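Local coordinates for succinylglutamate desuccinylase (Vibrio cholerae, PDB 2G9D), which probably hydrolyses N-succinylglutamate to succinate and glutamate with one zinc ion per subunit, the last step of arginine degradation by the AST pathway, at residues Thr28-Val41 and Ile80-Ile94. Numbering follows the deposited sequence.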
ATOM      1  N   THR A  28       3.398 -27.639   4.567  1.00 70.21           N
ATOM      2  CA  THR A  28       4.553 -27.834   3.697  1.00 70.35           C
ATOM      3  C   THR A  28       5.670 -28.518   4.431  1.00 69.64           C
ATOM      4  O   THR A  28       5.725 -28.486   5.656  1.00 68.14           O
ATOM      5  CB  THR A  28       5.137 -26.533   3.151  1.00 71.93           C
ATOM      6  OG1 THR A  28       6.125 -26.857   2.161  1.00 73.60           O
ATOM      7  CG2 THR A  28       5.815 -25.743   4.258  1.00 71.24           C
ATOM      8  N   GLU A  29       6.577 -29.103   3.658  1.00 69.97           N
ATOM      9  CA  GLU A  29       7.721 -29.828   4.195  1.00 71.45           C
ATOM     10  C   GLU A  29       8.366 -29.157   5.410  1.00 72.50           C
ATOM     11  O   GLU A  29       8.729 -29.835   6.382  1.00 73.27           O
ATOM     12  CB  GLU A  29       8.767 -30.047   3.091  1.00 72.17           C
ATOM     13  CG  GLU A  29       8.494 -31.245   2.152  1.00 73.45           C
ATOM     14  CD  GLU A  29       8.884 -32.596   2.763  1.00 73.96           C
ATOM     15  OE1 GLU A  29      10.059 -32.744   3.160  1.00 73.96           O
ATOM     16  OE2 GLU A  29       8.027 -33.512   2.840  1.00 73.95           O
ATOM     17  N   GLN A  30       8.495 -27.833   5.365  1.00 72.04           N
ATOM     18  CA  GLN A  30       9.104 -27.084   6.460  1.00 70.99           C
ATOM     19  C   GLN A  30       8.154 -26.831   7.643  1.00 70.76           C
ATOM     20  O   GLN A  30       8.563 -26.277   8.662  1.00 69.40           O
ATOM     21  CB  GLN A  30       9.636 -25.755   5.932  1.00 71.11           C
ATOM     22  CG  GLN A  30      10.761 -25.860   4.893  1.00 72.10           C
ATOM     23  CD  GLN A  30      10.347 -26.490   3.561  1.00 72.10           C
ATOM     24  OE1 GLN A  30       9.360 -26.093   2.938  1.00 72.50           O
ATOM     25  NE2 GLN A  30      11.123 -27.467   3.114  1.00 71.57           N
ATOM     26  N   GLY A  31       6.891 -27.229   7.500  1.00 71.34           N
ATOM     27  CA  GLY A  31       5.917 -27.038   8.567  1.00 71.82           C
ATOM     28  C   GLY A  31       4.949 -25.893   8.326  1.00 71.95           C
ATOM     29  O   GLY A  31       3.970 -25.732   9.053  1.00 72.10           O
ATOM     30  N   VAL A  32       5.220 -25.101   7.294  1.00 72.71           N
ATOM     31  CA  VAL A  32       4.389 -23.948   6.944  1.00 71.93           C
ATOM     32  C   VAL A  32       3.009 -24.345   6.435  1.00 70.74           C
ATOM     33  O   VAL A  32       2.885 -24.932   5.356  1.00 69.85           O
ATOM     34  CB  VAL A  32       5.061 -23.093   5.845  1.00 72.05           C
ATOM     35  CG1 VAL A  32       4.257 -21.813   5.610  1.00 71.12           C
ATOM     36  CG2 VAL A  32       6.511 -22.802   6.226  1.00 70.56           C
ATOM     37  N   THR A  33       1.977 -24.004   7.205  1.00 70.00           N
ATOM     38  CA  THR A  33       0.593 -24.312   6.833  1.00 69.83           C
ATOM     39  C   THR A  33      -0.025 -23.235   5.920  1.00 68.93           C
ATOM     40  O   THR A  33      -0.134 -22.069   6.313  1.00 69.82           O
ATOM     41  CB  THR A  33      -0.274 -24.472   8.091  1.00 69.44           C
ATOM     42  OG1 THR A  33      -1.608 -24.024   7.816  1.00 71.53           O
ATOM     43  CG2 THR A  33       0.306 -23.672   9.236  1.00 68.75           C
ATOM     44  N   LEU A  34      -0.440 -23.638   4.715  1.00 66.86           N
ATOM     45  CA  LEU A  34      -1.015 -22.715   3.725  1.00 66.61           C
ATOM     46  C   LEU A  34      -2.527 -22.805   3.459  1.00 66.02           C
ATOM     47  O   LEU A  34      -2.952 -23.458   2.499  1.00 66.12           O
ATOM     48  CB  LEU A  34      -0.318 -22.893   2.371  1.00 66.23           C
ATOM     49  CG  LEU A  34       1.199 -22.830   2.249  1.00 66.52           C
ATOM     50  CD1 LEU A  34       1.563 -22.936   0.776  1.00 65.39           C
ATOM     51  CD2 LEU A  34       1.735 -21.536   2.855  1.00 66.58           C
ATOM     52  N   LYS A  35      -3.339 -22.125   4.259  1.00 64.14           N
ATOM     53  CA  LYS A  35      -4.773 -22.179   4.032  1.00 63.23           C
ATOM     54  C   LYS A  35      -5.206 -21.240   2.908  1.00 62.74           C
ATOM     55  O   LYS A  35      -5.312 -20.030   3.103  1.00 63.53           O
ATOM     56  CB  LYS A  35      -5.539 -21.836   5.316  1.00 62.62           C
ATOM     57  CG  LYS A  35      -5.179 -22.725   6.496  1.00 62.63           C
ATOM     58  CD  LYS A  35      -6.146 -22.543   7.643  1.00 62.98           C
ATOM     59  CE  LYS A  35      -6.187 -21.097   8.119  1.00 64.50           C
ATOM     60  NZ  LYS A  35      -7.091 -20.937   9.303  1.00 63.92           N
ATOM     61  N   LEU A  36      -5.437 -21.795   1.723  1.00 62.19           N
ATOM     62  CA  LEU A  36      -5.898 -21.000   0.589  1.00 60.64           C
ATOM     63  C   LEU A  36      -7.392 -20.792   0.811  1.00 61.79           C
ATOM     64  O   LEU A  36      -8.122 -21.740   1.117  1.00 62.70           O
ATOM     65  CB  LEU A  36      -5.701 -21.752  -0.710  1.00 57.60           C
ATOM     66  CG  LEU A  36      -5.415 -20.821  -1.867  1.00 56.21           C
ATOM     67  CD1 LEU A  36      -4.043 -20.209  -1.691  1.00 56.06           C
ATOM     68  CD2 LEU A  36      -5.454 -21.599  -3.144  1.00 56.88           C
ATOM     69  N   HIS A  37      -7.867 -19.567   0.656  1.00 61.98           N
ATOM     70  CA  HIS A  37      -9.280 -19.324   0.902  1.00 60.22           C
ATOM     71  C   HIS A  37     -10.125 -19.135  -0.348  1.00 59.06           C
ATOM     72  O   HIS A  37     -11.025 -19.935  -0.626  1.00 60.15           O
ATOM     73  CB  HIS A  37      -9.428 -18.109   1.809  1.00 60.70           C
ATOM     74  CG  HIS A  37      -8.736 -18.252   3.124  1.00 59.51           C
ATOM     75  ND1 HIS A  37      -9.016 -19.276   4.000  1.00 59.19           N
ATOM     76  CD2 HIS A  37      -7.820 -17.467   3.738  1.00 60.10           C
ATOM     77  CE1 HIS A  37      -8.308 -19.114   5.103  1.00 60.66           C
ATOM     78  NE2 HIS A  37      -7.575 -18.023   4.971  1.00 61.76           N
ATOM     79  N   GLN A  38      -9.845 -18.076  -1.098  1.00 55.37           N
ATOM     80  CA  GLN A  38     -10.603 -17.803  -2.305  1.00 52.42           C
ATOM     81  C   GLN A  38      -9.712 -17.130  -3.323  1.00 50.71           C
ATOM     82  O   GLN A  38      -8.586 -16.763  -3.017  1.00 51.78           O
ATOM     83  CB  GLN A  38     -11.778 -16.901  -1.963  1.00 52.63           C
ATOM     84  CG  GLN A  38     -11.348 -15.579  -1.367  1.00 50.58           C
ATOM     85  CD  GLN A  38     -12.463 -14.905  -0.611  1.00 48.79           C
ATOM     86  OE1 GLN A  38     -12.885 -15.384   0.441  1.00 47.03           O
ATOM     87  NE2 GLN A  38     -12.955 -13.787  -1.144  1.00 48.31           N
ATOM     88  N   ARG A  39     -10.226 -16.969  -4.531  1.00 48.38           N
ATOM     89  CA  ARG A  39      -9.487 -16.336  -5.607  1.00 48.67           C
ATOM     90  C   ARG A  39      -8.681 -15.107  -5.127  1.00 48.60           C
ATOM     91  O   ARG A  39      -9.248 -14.088  -4.729  1.00 49.02           O
ATOM     92  CB  ARG A  39     -10.487 -15.957  -6.704  1.00 49.86           C
ATOM     93  CG  ARG A  39      -9.921 -15.794  -8.096  1.00 51.65           C
ATOM     94  CD  ARG A  39     -11.051 -15.942  -9.105  1.00 54.71           C
ATOM     95  NE  ARG A  39     -10.782 -15.227 -10.351  1.00 56.69           N
ATOM     96  CZ  ARG A  39      -9.919 -15.623 -11.278  1.00 58.12           C
ATOM     97  NH1 ARG A  39      -9.228 -16.741 -11.110  1.00 60.17           N
ATOM     98  NH2 ARG A  39      -9.740 -14.896 -12.371  1.00 58.80           N
ATOM     99  N   GLY A  40      -7.353 -15.224  -5.134  1.00 48.41           N
ATOM    100  CA  GLY A  40      -6.505 -14.124  -4.716  1.00 48.00           C
ATOM    101  C   GLY A  40      -6.285 -13.960  -3.226  1.00 48.26           C
ATOM    102  O   GLY A  40      -5.814 -12.911  -2.782  1.00 47.88           O
ATOM    103  N   VAL A  41      -6.615 -14.981  -2.450  1.00 48.70           N
ATOM    104  CA  VAL A  41      -6.430 -14.907  -1.011  1.00 50.95           C
ATOM    105  C   VAL A  41      -5.733 -16.132  -0.423  1.00 54.12           C
ATOM    106  O   VAL A  41      -6.331 -17.212  -0.329  1.00 56.08           O
ATOM    107  CB  VAL A  41      -7.762 -14.743  -0.290  1.00 49.23           C
ATOM    108  CG1 VAL A  41      -7.526 -14.728   1.202  1.00 49.11           C
ATOM    109  CG2 VAL A  41      -8.437 -13.474  -0.734  1.00 48.26           C
ATOM    110  N   ILE A  80       8.009 -19.788  -0.633  1.00 58.72           N
ATOM    111  CA  ILE A  80       7.558 -20.198   0.688  1.00 59.37           C
ATOM    112  C   ILE A  80       7.137 -21.654   0.602  1.00 59.25           C
ATOM    113  O   ILE A  80       7.270 -22.413   1.557  1.00 59.94           O
ATOM    114  CB  ILE A  80       6.353 -19.369   1.185  1.00 59.66           C
ATOM    115  CG1 ILE A  80       6.758 -17.904   1.382  1.00 60.74           C
ATOM    116  CG2 ILE A  80       5.832 -19.954   2.491  1.00 56.38           C
ATOM    117  CD1 ILE A  80       5.612 -17.005   1.844  1.00 62.28           C
ATOM    118  N   VAL A  81       6.628 -22.042  -0.557  1.00 58.69           N
ATOM    119  CA  VAL A  81       6.191 -23.410  -0.739  1.00 58.57           C
ATOM    120  C   VAL A  81       7.422 -24.290  -0.965  1.00 58.95           C
ATOM    121  O   VAL A  81       7.526 -25.387  -0.421  1.00 59.79           O
ATOM    122  CB  VAL A  81       5.203 -23.515  -1.932  1.00 58.01           C
ATOM    123  CG1 VAL A  81       4.043 -22.563  -1.717  1.00 54.49           C
ATOM    124  CG2 VAL A  81       5.903 -23.196  -3.231  1.00 57.75           C
ATOM    125  N   SER A  82       8.368 -23.782  -1.748  1.00 59.28           N
ATOM    126  CA  SER A  82       9.602 -24.492  -2.053  1.00 58.77           C
ATOM    127  C   SER A  82      10.627 -24.388  -0.921  1.00 59.68           C
ATOM    128  O   SER A  82      11.710 -24.957  -1.018  1.00 62.07           O
ATOM    129  CB  SER A  82      10.224 -23.918  -3.323  1.00 56.68           C
ATOM    130  OG  SER A  82       9.227 -23.662  -4.287  1.00 54.82           O
ATOM    131  N   GLY A  83      10.307 -23.650   0.136  1.00 59.43           N
ATOM    132  CA  GLY A  83      11.252 -23.509   1.234  1.00 58.41           C
ATOM    133  C   GLY A  83      12.383 -22.519   0.973  1.00 57.02           C
ATOM    134  O   GLY A  83      13.072 -22.103   1.908  1.00 57.52           O
ATOM    135  N   PHE A  84      12.584 -22.156  -0.290  1.00 55.63           N
ATOM    136  CA  PHE A  84      13.607 -21.187  -0.678  1.00 55.15           C
ATOM    137  C   PHE A  84      13.470 -19.995   0.270  1.00 53.25           C
ATOM    138  O   PHE A  84      14.450 -19.325   0.584  1.00 54.85           O
ATOM    139  CB  PHE A  84      13.349 -20.728  -2.126  1.00 59.15           C
ATOM    140  CG  PHE A  84      14.477 -19.920  -2.759  1.00 62.63           C
ATOM    141  CD1 PHE A  84      14.187 -18.907  -3.689  1.00 63.34           C
ATOM    142  CD2 PHE A  84      15.818 -20.186  -2.469  1.00 63.66           C
ATOM    143  CE1 PHE A  84      15.210 -18.188  -4.337  1.00 63.58           C
ATOM    144  CE2 PHE A  84      16.856 -19.467  -3.116  1.00 64.68           C
ATOM    145  CZ  PHE A  84      16.546 -18.464  -4.043  1.00 63.72           C
ATOM    146  N   GLN A  85      12.241 -19.764   0.735  1.00 50.90           N
ATOM    147  CA  GLN A  85      11.875 -18.659   1.640  1.00 47.24           C
ATOM    148  C   GLN A  85      11.199 -19.101   2.967  1.00 45.91           C
ATOM    149  O   GLN A  85      10.038 -19.507   2.985  1.00 46.55           O
ATOM    150  CB  GLN A  85      10.938 -17.714   0.873  1.00 46.18           C
ATOM    151  CG  GLN A  85      10.192 -16.690   1.702  1.00 41.82           C
ATOM    152  CD  GLN A  85      11.118 -15.671   2.330  1.00 40.71           C
ATOM    153  OE1 GLN A  85      11.937 -15.037   1.637  1.00 37.65           O
ATOM    154  NE2 GLN A  85      10.998 -15.500   3.652  1.00 36.38           N
ATOM    155  N   PRO A  86      11.919 -19.021   4.094  1.00 43.54           N
ATOM    156  CA  PRO A  86      11.348 -19.416   5.394  1.00 42.44           C
ATOM    157  C   PRO A  86      10.217 -18.502   5.891  1.00 42.69           C
ATOM    158  O   PRO A  86      10.106 -17.354   5.457  1.00 43.23           O
ATOM    159  CB  PRO A  86      12.559 -19.384   6.321  1.00 42.43           C
ATOM    160  CG  PRO A  86      13.456 -18.343   5.691  1.00 43.58           C
ATOM    161  CD  PRO A  86      13.339 -18.643   4.219  1.00 42.95           C
ATOM    162  N   VAL A  87       9.386 -19.004   6.808  1.00 43.74           N
ATOM    163  CA  VAL A  87       8.263 -18.220   7.359  1.00 43.72           C
ATOM    164  C   VAL A  87       8.437 -18.010   8.843  1.00 44.75           C
ATOM    165  O   VAL A  87       9.233 -18.695   9.465  1.00 45.93           O
ATOM    166  CB  VAL A  87       6.902 -18.921   7.183  1.00 42.36           C
ATOM    167  CG1 VAL A  87       5.794 -18.026   7.720  1.00 41.17           C
ATOM    168  CG2 VAL A  87       6.662 -19.257   5.722  1.00 42.52           C
ATOM    169  N   ALA A  88       7.680 -17.082   9.417  1.00 46.12           N
ATOM    170  CA  ALA A  88       7.787 -16.801  10.847  1.00 47.90           C
ATOM    171  C   ALA A  88       6.737 -15.801  11.280  1.00 50.22           C
ATOM    172  O   ALA A  88       6.838 -15.199  12.353  1.00 49.99           O
ATOM    173  CB  ALA A  88       9.164 -16.250  11.167  1.00 45.78           C
ATOM    174  N   GLU A  89       5.724 -15.620  10.446  1.00 52.38           N
ATOM    175  CA  GLU A  89       4.692 -14.659  10.767  1.00 54.82           C
ATOM    176  C   GLU A  89       3.406 -14.930  10.034  1.00 55.99           C
ATOM    177  O   GLU A  89       3.375 -14.943   8.798  1.00 56.43           O
ATOM    178  CB  GLU A  89       5.157 -13.238  10.427  1.00 56.80           C
ATOM    179  CG  GLU A  89       5.904 -12.528  11.546  1.00 58.86           C
ATOM    180  CD  GLU A  89       7.402 -12.571  11.372  1.00 59.34           C
ATOM    181  OE1 GLU A  89       8.109 -12.074  12.274  1.00 59.33           O
ATOM    182  OE2 GLU A  89       7.862 -13.096  10.333  1.00 59.32           O
ATOM    183  N   ARG A  90       2.340 -15.125  10.805  1.00 55.60           N
ATOM    184  CA  ARG A  90       1.020 -15.373  10.239  1.00 54.72           C
ATOM    185  C   ARG A  90       0.653 -14.213   9.287  1.00 54.58           C
ATOM    186  O   ARG A  90       0.339 -13.104   9.732  1.00 55.05           O
ATOM    187  CB  ARG A  90      -0.001 -15.479  11.375  1.00 52.04           C
ATOM    188  CG  ARG A  90      -1.305 -16.057  10.945  1.00 51.07           C
ATOM    189  CD  ARG A  90      -2.459 -15.397  11.649  1.00 49.11           C
ATOM    190  NE  ARG A  90      -3.677 -15.640  10.893  1.00 52.09           N
ATOM    191  CZ  ARG A  90      -4.887 -15.272  11.283  1.00 54.11           C
ATOM    192  NH1 ARG A  90      -5.045 -14.636  12.434  1.00 57.34           N
ATOM    193  NH2 ARG A  90      -5.942 -15.552  10.526  1.00 55.85           N
ATOM    194  N   CYS A  91       0.701 -14.461   7.983  1.00 54.11           N
ATOM    195  CA  CYS A  91       0.380 -13.411   7.022  1.00 54.55           C
ATOM    196  C   CYS A  91      -0.586 -13.811   5.899  1.00 53.72           C
ATOM    197  O   CYS A  91      -0.498 -14.896   5.315  1.00 51.77           O
ATOM    198  CB  CYS A  91       1.671 -12.840   6.422  1.00 55.83           C
ATOM    199  SG  CYS A  91       2.652 -14.042   5.502  1.00 55.01           S
ATOM    200  N   LEU A  92      -1.500 -12.891   5.612  1.00 53.50           N
ATOM    201  CA  LEU A  92      -2.530 -13.059   4.596  1.00 52.96           C
ATOM    202  C   LEU A  92      -2.123 -12.315   3.311  1.00 53.39           C
ATOM    203  O   LEU A  92      -2.015 -11.090   3.301  1.00 53.77           O
ATOM    204  CB  LEU A  92      -3.840 -12.498   5.151  1.00 50.61           C
ATOM    205  CG  LEU A  92      -5.155 -12.886   4.497  1.00 49.72           C
ATOM    206  CD1 LEU A  92      -5.319 -14.395   4.471  1.00 48.24           C
ATOM    207  CD2 LEU A  92      -6.270 -12.229   5.270  1.00 49.37           C
ATOM    208  N   PHE A  93      -1.885 -13.052   2.233  1.00 53.10           N
ATOM    209  CA  PHE A  93      -1.484 -12.438   0.975  1.00 53.46           C
ATOM    210  C   PHE A  93      -2.703 -12.120   0.125  1.00 55.18           C
ATOM    211  O   PHE A  93      -3.238 -12.986  -0.556  1.00 55.70           O
ATOM    212  CB  PHE A  93      -0.520 -13.359   0.208  1.00 51.15           C
ATOM    213  CG  PHE A  93       0.896 -13.320   0.719  1.00 49.60           C
ATOM    214  CD1 PHE A  93       1.256 -13.995   1.882  1.00 48.77           C
ATOM    215  CD2 PHE A  93       1.860 -12.556   0.065  1.00 48.14           C
ATOM    216  CE1 PHE A  93       2.554 -13.909   2.394  1.00 46.52           C
ATOM    217  CE2 PHE A  93       3.162 -12.463   0.567  1.00 46.54           C
ATOM    218  CZ  PHE A  93       3.505 -13.141   1.739  1.00 46.65           C
ATOM    219  N   ILE A  94      -3.149 -10.874   0.166  1.00 58.24           N
ATOM    220  CA  ILE A  94      -4.308 -10.504  -0.617  1.00 62.25           C
ATOM    221  C   ILE A  94      -3.948 -10.017  -2.003  1.00 65.16           C
ATOM    222  O   ILE A  94      -2.961  -9.299  -2.204  1.00 65.09           O
ATOM    223  CB  ILE A  94      -5.140  -9.411   0.060  1.00 61.74           C
ATOM    224  CG1 ILE A  94      -5.593  -9.881   1.436  1.00 60.61           C
ATOM    225  CG2 ILE A  94      -6.365  -9.085  -0.802  1.00 61.49           C
ATOM    226  CD1 ILE A  94      -6.353  -8.824   2.177  1.00 60.30           C
TER
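Thr28 OG1 lies 3.3 Å from Val81 O at the end of helix 68-81, a weak hydrogen bond; Gln30 OE1 is also within weak reach of the one proton, so which acceptor takes it is not settled. With chi1 at -171° the hydroxyl swings over to this last carbonyl of the helix. Gln30, bent at chi2, lays its OE1 3.6 Å from Gly83 CA, where the chain leaves the helix with positive phi. The middle of the contact is apolar. Val32 sets both methyls against Val87 CG2, CG1 at 3.5 Å, while the same CG1 also meets Ile80 CG2. Leu34 crosses Val81 at about a right angle, its CD1 3.5 Å from Val81 CG1. At the other end Leu92 CD1 touches Val41 CG1 and, at 4.0 Å, the ring edge of His37 at CD2; Lys35 O covers one face of that ring, and His37 NE2 hydrogen-bonds to Glu43. Val41 and Ile94 form an antiparallel non-hydrogen-bonded pair, with a CA-H...O contact of 3.6 Å from Ile94 CA to Gly40 O. Hairpin 33-38/41-44 joins the neighbouring strands through 41-44, antiparallel to 90-94, while helix 125-140 packs on Val41, Leu92 and Ile94, and helix 68-81 on Phe93.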